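Local coordinates for protein 4-oxalmesaconate hydratase (Pseudomonas putida, PDB 5CGZ) that catalyses the zinc-dependent hydration of the enol form of oxalomesaconate to 4-carboxy-4-hydroxy-2-oxoadipate, the third step of gallate degradation, at residues His10-Ala18 with Met189-Tyr199; Ser112-Asn120 with Ala156-Trp167. All coordinates share one frame; numbering follows the deposited sequence.

Contact 1. Residues His10-Ala18 with Met189-Tyr199; sequences HSADFVWRA and MAGQEHLWEYY. With ZN (zinc ion), chain C.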
loop_
_atom_site.group_PDB
_atom_site.type_symbol
_atom_site.label_atom_id
_atom_site.label_comp_id
_atom_site.label_asym_id
_atom_site.label_seq_id
_atom_site.Cartn_x
_atom_site.Cartn_y
_atom_site.Cartn_z
ATOM N N HIS A 10 8.945 18.604 19.333
ATOM C CA HIS A 10 9.167 18.860 20.745
ATOM C C HIS A 10 10.669 18.961 20.950
ATOM O O HIS A 10 11.432 18.374 20.187
ATOM C CB HIS A 10 8.555 17.742 21.583
ATOM C CG HIS A 10 7.161 17.384 21.165
ATOM N ND1 HIS A 10 6.842 16.176 20.576
ATOM C CD2 HIS A 10 6.006 18.091 21.218
ATOM C CE1 HIS A 10 5.548 16.148 20.306
ATOM N NE2 HIS A 10 5.018 17.300 20.682
ATOM N N SER A 11 11.095 19.679 21.980
ATOM C CA SER A 11 12.512 20.000 22.135
ATOM C C SER A 11 13.430 18.773 22.244
ATOM O O SER A 11 14.560 18.829 21.785
ATOM C CB SER A 11 12.716 20.921 23.352
ATOM O OG SER A 11 12.182 20.361 24.540
ATOM N N ALA A 12 12.957 17.661 22.808
ATOM C CA ALA A 12 13.831 16.492 22.988
ATOM C C ALA A 12 14.010 15.638 21.722
ATOM O O ALA A 12 14.975 14.876 21.595
ATOM C CB ALA A 12 13.309 15.616 24.123
ATOM N N ASP A 13 13.087 15.769 20.783
ATOM C CA ASP A 13 13.076 14.877 19.635
ATOM C C ASP A 13 14.360 14.890 18.813
ATOM O O ASP A 13 14.818 13.834 18.386
ATOM C CB ASP A 13 11.882 15.205 18.745
ATOM C CG ASP A 13 10.597 14.611 19.281
ATOM O OD1 ASP A 13 9.633 15.366 19.519
ATOM O OD2 ASP A 13 10.565 13.375 19.463
ATOM N N PHE A 14 14.955 16.059 18.590
ATOM C CA PHE A 14 16.140 16.089 17.744
ATOM C C PHE A 14 17.292 15.350 18.419
ATOM O O PHE A 14 18.195 14.869 17.743
ATOM C CB PHE A 14 16.549 17.535 17.375
ATOM C CG PHE A 14 17.203 18.312 18.498
ATOM C CD1 PHE A 14 16.439 19.064 19.383
ATOM C CD2 PHE A 14 18.585 18.328 18.637
ATOM C CE1 PHE A 14 17.042 19.799 20.408
ATOM C CE2 PHE A 14 19.202 19.059 19.659
ATOM C CZ PHE A 14 18.428 19.796 20.548
ATOM N N VAL A 15 17.249 15.234 19.744
ATOM C CA VAL A 15 18.319 14.539 20.456
ATOM C C VAL A 15 18.196 13.023 20.268
ATOM O O VAL A 15 19.150 12.378 19.852
ATOM C CB VAL A 15 18.331 14.892 21.971
ATOM C CG1 VAL A 15 19.400 14.083 22.706
ATOM C CG2 VAL A 15 18.577 16.384 22.163
ATOM N N TRP A 16 17.021 12.459 20.540
ATOM C CA TRP A 16 16.826 11.014 20.363
ATOM C C TRP A 16 17.030 10.568 18.920
ATOM O O TRP A 16 17.630 9.520 18.662
ATOM C CB TRP A 16 15.421 10.573 20.785
ATOM C CG TRP A 16 14.932 11.030 22.128
ATOM C CD1 TRP A 16 13.822 11.788 22.377
ATOM C CD2 TRP A 16 15.504 10.724 23.408
ATOM N NE1 TRP A 16 13.676 11.982 23.732
ATOM C CE2 TRP A 16 14.695 11.343 24.386
ATOM C CE3 TRP A 16 16.619 9.986 23.821
ATOM C CZ2 TRP A 16 14.970 11.254 25.751
ATOM C CZ3 TRP A 16 16.891 9.896 25.178
ATOM C CH2 TRP A 16 16.071 10.529 26.125
ATOM N N ARG A 17 16.522 11.364 17.984
ATOM C CA ARG A 17 16.294 10.898 16.611
ATOM C C ARG A 17 17.277 11.439 15.584
ATOM O O ARG A 17 17.385 10.883 14.493
ATOM C CB ARG A 17 14.866 11.269 16.169
ATOM C CG ARG A 17 13.835 10.876 17.192
ATOM C CD ARG A 17 12.382 11.078 16.771
ATOM N NE ARG A 17 11.615 11.046 18.011
ATOM C CZ ARG A 17 11.388 9.936 18.705
ATOM N NH1 ARG A 17 11.807 8.759 18.242
ATOM N NH2 ARG A 17 10.728 10.001 19.848
ATOM N N ALA A 18 17.977 12.522 15.918
ATOM C CA ALA A 18 18.838 13.195 14.943
ATOM C C ALA A 18 20.216 13.573 15.493
ATOM O O ALA A 18 21.012 14.189 14.782
ATOM C CB ALA A 18 18.138 14.451 14.416
ATOM N N MET A 189 19.110 14.705 28.660
ATOM C CA MET A 189 17.678 14.478 28.846
ATOM C C MET A 189 17.461 13.903 30.242
ATOM O O MET A 189 17.247 12.694 30.418
ATOM C CB MET A 189 17.108 13.540 27.773
ATOM C CG MET A 189 17.443 13.940 26.333
ATOM S SD MET A 189 16.720 15.511 25.808
ATOM C CE MET A 189 18.073 16.638 26.082
ATOM N N ALA A 190 17.536 14.796 31.225
ATOM C CA ALA A 190 17.485 14.445 32.639
ATOM C C ALA A 190 16.300 13.562 33.018
ATOM O O ALA A 190 15.155 13.837 32.647
ATOM C CB ALA A 190 17.467 15.717 33.478
ATOM N N GLY A 191 16.596 12.506 33.773
ATOM C CA GLY A 191 15.576 11.626 34.315
ATOM C C GLY A 191 14.959 10.644 33.328
ATOM O O GLY A 191 13.985 9.963 33.661
ATOM N N GLN A 192 15.521 10.545 32.125
ATOM C CA GLN A 192 14.909 9.708 31.095
ATOM C C GLN A 192 15.805 8.541 30.680
ATOM O O GLN A 192 15.853 8.153 29.508
ATOM C CB GLN A 192 14.527 10.582 29.898
ATOM C CG GLN A 192 13.622 11.741 30.323
ATOM C CD GLN A 192 13.154 12.620 29.173
ATOM O OE1 GLN A 192 12.456 12.160 28.261
ATOM N NE2 GLN A 192 13.520 13.904 29.222
ATOM N N GLU A 193 16.477 7.962 31.671
ATOM C CA GLU A 193 17.400 6.846 31.481
ATOM C C GLU A 193 16.840 5.668 30.662
ATOM O O GLU A 193 17.582 5.031 29.920
ATOM C CB GLU A 193 17.866 6.326 32.848
ATOM C CG GLU A 193 18.852 7.238 33.589
ATOM C CD GLU A 193 18.188 8.421 34.299
ATOM O OE1 GLU A 193 16.964 8.634 34.139
ATOM O OE2 GLU A 193 18.904 9.146 35.022
ATOM N N HIS A 194 15.551 5.366 30.804
ATOM C CA HIS A 194 14.943 4.284 30.024
ATOM C C HIS A 194 14.999 4.599 28.539
ATOM O O HIS A 194 15.232 3.709 27.722
ATOM C CB HIS A 194 13.491 4.034 30.444
ATOM C CG HIS A 194 13.358 3.295 31.743
ATOM N ND1 HIS A 194 12.150 3.091 32.363
ATOM C CD2 HIS A 194 14.299 2.717 32.530
ATOM C CE1 HIS A 194 12.346 2.413 33.487
ATOM N NE2 HIS A 194 13.636 2.177 33.608
ATOM N N LEU A 195 14.785 5.866 28.193
ATOM C CA LEU A 195 14.902 6.292 26.809
ATOM C C LEU A 195 16.365 6.341 26.360
ATOM O O LEU A 195 16.646 6.096 25.185
ATOM C CB LEU A 195 14.231 7.648 26.596
ATOM C CG LEU A 195 12.703 7.614 26.647
ATOM C CD1 LEU A 195 12.134 8.971 26.246
ATOM C CD2 LEU A 195 12.136 6.497 25.756
ATOM N N TRP A 196 17.292 6.648 27.275
ATOM C CA TRP A 196 18.717 6.584 26.939
ATOM C C TRP A 196 19.028 5.193 26.424
ATOM O O TRP A 196 19.691 5.021 25.399
ATOM C CB TRP A 196 19.628 6.862 28.140
ATOM C CG TRP A 196 19.443 8.162 28.852
ATOM C CD1 TRP A 196 18.536 9.140 28.575
ATOM C CD2 TRP A 196 20.201 8.621 29.978
ATOM N NE1 TRP A 196 18.679 10.185 29.465
ATOM C CE2 TRP A 196 19.696 9.888 30.334
ATOM C CE3 TRP A 196 21.259 8.079 30.722
ATOM C CZ2 TRP A 196 20.211 10.625 31.401
ATOM C CZ3 TRP A 196 21.773 8.817 31.782
ATOM C CH2 TRP A 196 21.247 10.073 32.111
ATOM N N GLU A 197 18.546 4.202 27.167
ATOM C CA GLU A 197 18.778 2.797 26.852
ATOM C C GLU A 197 18.054 2.371 25.582
ATOM O O GLU A 197 18.607 1.636 24.773
ATOM C CB GLU A 197 18.338 1.912 28.020
ATOM C CG GLU A 197 19.230 2.036 29.238
ATOM C CD GLU A 197 18.492 1.794 30.550
ATOM O OE1 GLU A 197 17.413 1.155 30.542
ATOM O OE2 GLU A 197 18.997 2.255 31.595
ATOM N N TYR A 198 16.818 2.835 25.416
ATOM C CA TYR A 198 16.042 2.501 24.232
ATOM C C TYR A 198 16.751 2.991 22.970
ATOM O O TYR A 198 16.889 2.247 22.002
ATOM C CB TYR A 198 14.645 3.107 24.331
ATOM C CG TYR A 198 13.685 2.713 23.227
ATOM C CD1 TYR A 198 13.590 3.460 22.051
ATOM C CD2 TYR A 198 12.845 1.611 23.374
ATOM C CE1 TYR A 198 12.683 3.105 21.034
ATOM C CE2 TYR A 198 11.943 1.247 22.373
ATOM C CZ TYR A 198 11.861 1.998 21.209
ATOM O OH TYR A 198 10.955 1.627 20.228
ATOM N N TYR A 199 17.217 4.237 22.973
ATOM C CA TYR A 199 17.776 4.791 21.745
ATOM C C TYR A 199 19.218 4.358 21.532
ATOM O O TYR A 199 19.707 4.372 20.405
ATOM C CB TYR A 199 17.602 6.315 21.726
ATOM C CG TYR A 199 16.174 6.592 21.357
ATOM C CD1 TYR A 199 15.753 6.461 20.039
ATOM C CD2 TYR A 199 15.220 6.872 22.328
ATOM C CE1 TYR A 199 14.428 6.650 19.689
ATOM C CE2 TYR A 199 13.887 7.067 21.984
ATOM C CZ TYR A 199 13.500 6.950 20.661
ATOM O OH TYR A 199 12.187 7.133 20.303
HETATM ZN ZN ZN C . 7.995 14.497 20.260
HETATM O O HOH W 1 11.223 12.950 25.583
HETATM O O HOH W 2 8.657 12.446 21.510
#
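W16 drives its indole from helix 13-18 between M189 and the first turns of helix 193-199. Its CB sits over the centre of the Y199 ring, a CH-pi contact 3.9 Å from the centroid. With CG anti to the carbonyl carbon (chi1 -50°), the indole runs out beside the Y199 ring, W16 CE3 reaching Y199 CD2 at 3.7 Å; the five-membered ring lies at 24° to the tyrosine plane but is slid aside. Farther out, the six-membered ring is held between two aliphatic groups, L195 CB on one face (3.8 Å to the centroid) and M189 CG on the other. The tip atom CH2 also meets the edge of the W196 ring at CD1, 3.7 Å away. On the polar edge, NE1 donates to a water that donates to Q192 OE1. M189 then bends back, bringing SD to 3.8 Å from A12 CB and CE up against V15 CG2.

R17 NH1 donates to Y199 OH at 2.7 Å in a bent bond, the hydroxyl tilted from the guanidinium plane, and has a second acceptor in E158 O; R17 NE makes a salt bridge to D13 OD2 at 2.9 Å. R17 and, one step farther out, Y199 probably help to fix D13, whose OD1 binds the zinc ion beside H10 ND1, in a site that E44 and H123 complete. A phenylalanine in place of Y199 would probably leave R17 NH1 and H160 ND1 without their shared hydroxyl and the guanidinium less firmly placed behind D13.

The axes of segments 13-18 and 193-199, parts of helices 13-27 and 193-212, approach to 10.7 Å at 28°; helix 56-74 touches V15 and M189, helix 179-186 packs on V15, W16 and W196, and strand 3-8 meets D13 and F14.

Contact 2. Residues Ser112-Asn120 with Ala156-Trp167; sequences SHSLKDPYN and AFEPHQPEQCEW
F157 N donates to S112 O at 2.8 Å, closing a parallel beta bridge between strands 110-112 and 154-157, neighbours in the Rossmann-like sheet. At the far, solvent-exposed end, K116 NZ forms a long salt bridge with E166 OE1, 3.3 Å away. Between these ends no direct backbone hydrogen bond joins the two segments; waters bridge S114 N to F157 O and, weakly on one side, K116 N to C165 O. S114 OG donates forward to K116 O (2.7 Å), while D117 OD1 accepts from Y119 N in an Asx turn; D117 OD2 bonds H123 ND1, which probably orients this zinc ligand.

In the packing, F157 presents its edge to the face of H113 in a T-shaped pair, planes at 81°, with H113 NE2 held by A9 N. C165 fits against the backbone turn, its CB 3.3 Å from K116 O and its SG beside P118 CD. Toward the subunit interface, the Q161 amide lies over the Y119 ring; Y119 OH and Q161 OE1 both bond N213 of the second subunit, and F232 of the third subunit meets the Y119 ring. Q161 NE2 sits over the centre of that ring, 3.2 Å above its plane.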
loop_
_atom_site.group_PDB
_atom_site.type_symbol
_atom_site.label_atom_id
_atom_site.label_comp_id
_atom_site.label_asym_id
_atom_site.label_seq_id
_atom_site.Cartn_x
_atom_site.Cartn_y
_atom_site.Cartn_z
ATOM N N SER A 112 13.133 15.695 9.756
ATOM C CA SER A 112 11.975 15.904 10.620
ATOM C C SER A 112 11.274 14.565 10.875
ATOM O O SER A 112 11.867 13.505 10.641
ATOM C CB SER A 112 11.017 16.942 10.016
ATOM O OG SER A 112 10.100 17.416 10.995
ATOM N N HIS A 113 10.025 14.614 11.342
ATOM C CA HIS A 113 9.306 13.409 11.798
ATOM C C HIS A 113 8.627 12.621 10.674
ATOM O O HIS A 113 8.436 13.132 9.577
ATOM C CB HIS A 113 8.234 13.787 12.829
ATOM C CG HIS A 113 8.775 14.427 14.069
ATOM N ND1 HIS A 113 9.022 13.716 15.230
ATOM C CD2 HIS A 113 9.096 15.710 14.348
ATOM C CE1 HIS A 113 9.478 14.533 16.158
ATOM N NE2 HIS A 113 9.532 15.754 15.650
ATOM N N SER A 114 8.230 11.385 10.967
ATOM C CA SER A 114 7.449 10.594 10.019
ATOM C C SER A 114 6.096 11.254 9.784
ATOM O O SER A 114 5.590 11.969 10.655
ATOM C CB SER A 114 7.260 9.155 10.534
ATOM O OG SER A 114 6.527 9.138 11.754
ATOM N N LEU A 115 5.497 11.003 8.624
ATOM C CA LEU A 115 4.225 11.641 8.267
ATOM C C LEU A 115 3.017 10.931 8.875
ATOM O O LEU A 115 1.910 11.447 8.834
ATOM C CB LEU A 115 4.071 11.723 6.742
ATOM C CG LEU A 115 4.612 13.046 6.170
ATOM C CD1 LEU A 115 4.303 13.211 4.702
ATOM C CD2 LEU A 115 4.046 14.232 6.962
ATOM N N LYS A 116 3.231 9.746 9.437
ATOM C CA LYS A 116 2.197 9.092 10.225
ATOM C C LYS A 116 2.759 8.776 11.599
ATOM O O LYS A 116 3.942 8.452 11.735
ATOM C CB LYS A 116 1.693 7.815 9.548
ATOM C CG LYS A 116 1.028 8.062 8.203
ATOM C CD LYS A 116 0.364 6.792 7.677
ATOM C CE LYS A 116 -0.381 7.038 6.363
ATOM N NZ LYS A 116 -1.222 5.864 5.966
ATOM N N ASP A 117 1.907 8.876 12.614
ATOM C CA ASP A 117 2.307 8.570 13.979
ATOM C C ASP A 117 1.060 8.448 14.839
ATOM O O ASP A 117 0.534 9.452 15.326
ATOM C CB ASP A 117 3.235 9.651 14.527
ATOM C CG ASP A 117 3.892 9.254 15.840
ATOM O OD1 ASP A 117 3.343 8.397 16.576
ATOM O OD2 ASP A 117 4.972 9.806 16.132
ATOM N N PRO A 118 0.574 7.214 15.013
ATOM C CA PRO A 118 -0.640 6.989 15.808
ATOM C C PRO A 118 -0.423 7.242 17.304
ATOM O O PRO A 118 -1.379 7.175 18.074
ATOM C CB PRO A 118 -0.983 5.514 15.532
ATOM C CG PRO A 118 0.258 4.898 14.962
ATOM C CD PRO A 118 1.042 6.001 14.314
ATOM N N TYR A 119 0.804 7.548 17.712
ATOM C CA TYR A 119 1.066 7.818 19.126
ATOM C C TYR A 119 1.230 9.307 19.432
ATOM O O TYR A 119 1.229 9.705 20.596
ATOM C CB TYR A 119 2.296 7.031 19.589
ATOM C CG TYR A 119 2.055 5.558 19.415
ATOM C CD1 TYR A 119 1.398 4.823 20.400
ATOM C CD2 TYR A 119 2.420 4.908 18.234
ATOM C CE1 TYR A 119 1.137 3.455 20.228
ATOM C CE2 TYR A 119 2.161 3.552 18.048
ATOM C CZ TYR A 119 1.521 2.829 19.047
ATOM O OH TYR A 119 1.271 1.482 18.860
ATOM N N ASN A 120 1.328 10.133 18.394
ATOM C CA ASN A 120 1.627 11.547 18.605
ATOM C C ASN A 120 1.270 12.411 17.403
ATOM O O ASN A 120 2.018 12.455 16.423
ATOM C CB ASN A 120 3.108 11.711 18.926
ATOM C CG ASN A 120 3.401 12.993 19.665
ATOM O OD1 ASN A 120 2.955 14.076 19.269
ATOM N ND2 ASN A 120 4.142 12.879 20.759
ATOM N N ALA A 156 12.618 11.724 7.006
ATOM C CA ALA A 156 11.986 11.469 8.292
ATOM C C ALA A 156 12.931 10.618 9.122
ATOM O O ALA A 156 13.334 9.533 8.681
ATOM C CB ALA A 156 10.643 10.773 8.116
ATOM N N PHE A 157 13.314 11.110 10.303
ATOM C CA PHE A 157 14.136 10.296 11.193
ATOM C C PHE A 157 13.230 9.291 11.926
ATOM O O PHE A 157 12.002 9.307 11.750
ATOM C CB PHE A 157 14.963 11.161 12.175
ATOM C CG PHE A 157 14.215 12.324 12.784
ATOM C CD1 PHE A 157 12.960 12.154 13.359
ATOM C CD2 PHE A 157 14.799 13.594 12.820
ATOM C CE1 PHE A 157 12.286 13.241 13.941
ATOM C CE2 PHE A 157 14.143 14.669 13.395
ATOM C CZ PHE A 157 12.883 14.498 13.955
ATOM N N GLU A 158 13.830 8.406 12.721
ATOM C CA GLU A 158 13.122 7.223 13.213
ATOM C C GLU A 158 12.113 7.522 14.326
ATOM O O GLU A 158 12.466 8.085 15.359
ATOM C CB GLU A 158 14.120 6.173 13.708
ATOM C CG GLU A 158 13.420 4.883 14.196
ATOM C CD GLU A 158 14.359 3.685 14.302
ATOM O OE1 GLU A 158 15.505 3.750 13.793
ATOM O OE2 GLU A 158 13.945 2.670 14.892
ATOM N N PRO A 159 10.842 7.143 14.117
ATOM C CA PRO A 159 9.876 7.297 15.216
ATOM C C PRO A 159 10.024 6.183 16.249
ATOM O O PRO A 159 10.708 5.178 16.004
ATOM C CB PRO A 159 8.517 7.243 14.518
ATOM C CG PRO A 159 8.754 6.578 13.212
ATOM C CD PRO A 159 10.218 6.691 12.864
ATOM N N HIS A 160 9.405 6.376 17.406
ATOM C CA HIS A 160 9.543 5.442 18.514
ATOM C C HIS A 160 9.062 4.046 18.121
ATOM O O HIS A 160 9.690 3.037 18.473
ATOM C CB HIS A 160 8.767 5.949 19.731
ATOM C CG HIS A 160 9.117 5.247 21.004
ATOM N ND1 HIS A 160 10.360 5.355 21.594
ATOM C CD2 HIS A 160 8.392 4.424 21.803
ATOM C CE1 HIS A 160 10.381 4.642 22.706
ATOM N NE2 HIS A 160 9.200 4.067 22.856
ATOM N N GLN A 161 7.960 3.996 17.376
ATOM C CA GLN A 161 7.411 2.721 16.906
ATOM C C GLN A 161 7.315 2.718 15.380
ATOM O O GLN A 161 6.260 3.018 14.798
ATOM C CB GLN A 161 6.054 2.467 17.560
ATOM C CG GLN A 161 6.211 2.281 19.063
ATOM C CD GLN A 161 4.926 1.899 19.769
ATOM O OE1 GLN A 161 4.399 0.793 19.591
ATOM N NE2 GLN A 161 4.422 2.811 20.590
ATOM N N PRO A 162 8.442 2.405 14.724
ATOM C CA PRO A 162 8.565 2.628 13.279
ATOM C C PRO A 162 7.516 1.870 12.454
ATOM O O PRO A 162 6.903 2.488 11.581
ATOM C CB PRO A 162 9.994 2.143 12.956
ATOM C CG PRO A 162 10.458 1.378 14.151
ATOM C CD PRO A 162 9.689 1.904 15.333
ATOM N N GLU A 163 7.299 0.583 12.715
ATOM C CA GLU A 163 6.329 -0.163 11.908
ATOM C C GLU A 163 4.904 0.364 12.088
ATOM O O GLU A 163 4.155 0.416 11.123
ATOM C CB GLU A 163 6.358 -1.657 12.230
ATOM C CG GLU A 163 7.672 -2.348 11.918
ATOM C CD GLU A 163 8.619 -2.400 13.108
ATOM O OE1 GLU A 163 8.368 -1.724 14.134
ATOM O OE2 GLU A 163 9.627 -3.124 13.014
ATOM N N GLN A 164 4.530 0.758 13.310
ATOM C CA GLN A 164 3.184 1.289 13.533
ATOM C C GLN A 164 3.023 2.603 12.768
ATOM O O GLN A 164 1.917 2.980 12.406
ATOM C CB GLN A 164 2.891 1.516 15.028
ATOM C CG GLN A 164 3.179 0.309 15.943
ATOM C CD GLN A 164 2.530 -0.967 15.466
ATOM O OE1 GLN A 164 1.487 -0.940 14.802
ATOM N NE2 GLN A 164 3.144 -2.106 15.799
ATOM N N CYS A 165 4.135 3.293 12.526
ATOM C CA CYS A 165 4.111 4.548 11.776
ATOM C C CYS A 165 4.237 4.340 10.270
ATOM O O CYS A 165 4.274 5.309 9.517
ATOM C CB CYS A 165 5.229 5.477 12.253
ATOM S SG CYS A 165 5.045 5.995 13.971
ATOM N N GLU A 166 4.322 3.083 9.838
ATOM C CA GLU A 166 4.532 2.756 8.423
ATOM C C GLU A 166 5.783 3.443 7.865
ATOM O O GLU A 166 5.820 3.920 6.732
ATOM C CB GLU A 166 3.292 3.124 7.607
ATOM C CG GLU A 166 2.064 2.300 8.019
ATOM C CD GLU A 166 0.754 2.859 7.478
ATOM O OE1 GLU A 166 0.710 3.250 6.295
ATOM O OE2 GLU A 166 -0.231 2.914 8.246
ATOM N N TRP A 167 6.822 3.460 8.683
ATOM C CA TRP A 167 8.075 4.107 8.345
ATOM C C TRP A 167 9.099 3.030 8.004
ATOM O O TRP A 167 9.190 2.009 8.687
ATOM C CB TRP A 167 8.523 4.971 9.526
ATOM C CG TRP A 167 9.864 5.649 9.431
ATOM C CD1 TRP A 167 10.108 6.934 9.010
ATOM C CD2 TRP A 167 11.136 5.111 9.828
ATOM N NE1 TRP A 167 11.450 7.217 9.117
ATOM C CE2 TRP A 167 12.101 6.122 9.610
ATOM C CE3 TRP A 167 11.548 3.881 10.347
ATOM C CZ2 TRP A 167 13.456 5.931 9.893
ATOM C CZ3 TRP A 167 12.897 3.697 10.629
ATOM C CH2 TRP A 167 13.834 4.715 10.400
HETATM O O HOH W 3 9.859 10.359 13.030
HETATM O O HOH W 4 5.256 7.507 8.091
HETATM O O HOH W 5 5.902 6.203 17.404
#

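How the contacts relate
From the N terminus, strand 3-8 leads into 10-18, the first half of contact 1. The chain then passes through the strands and helices up to strand 110-112 before 112-120 opens contact 2, which closes its shorter loop at 156-167, after helix 122-138. Only later does 189-199 return to close contact 1, so contact 2 is nested inside it. The two touch directly: Y198 OH probably bonds H160 O, Y199 OH probably bonds H160 ND1, H113 packs on D13, and F157 CB on R17 O. Together they tie helix 193-212, through helix 13-27 and the 156-167 loop, to the ends of strands 3-8, 110-112 and 154-157, with the zinc ion bound beside the first two.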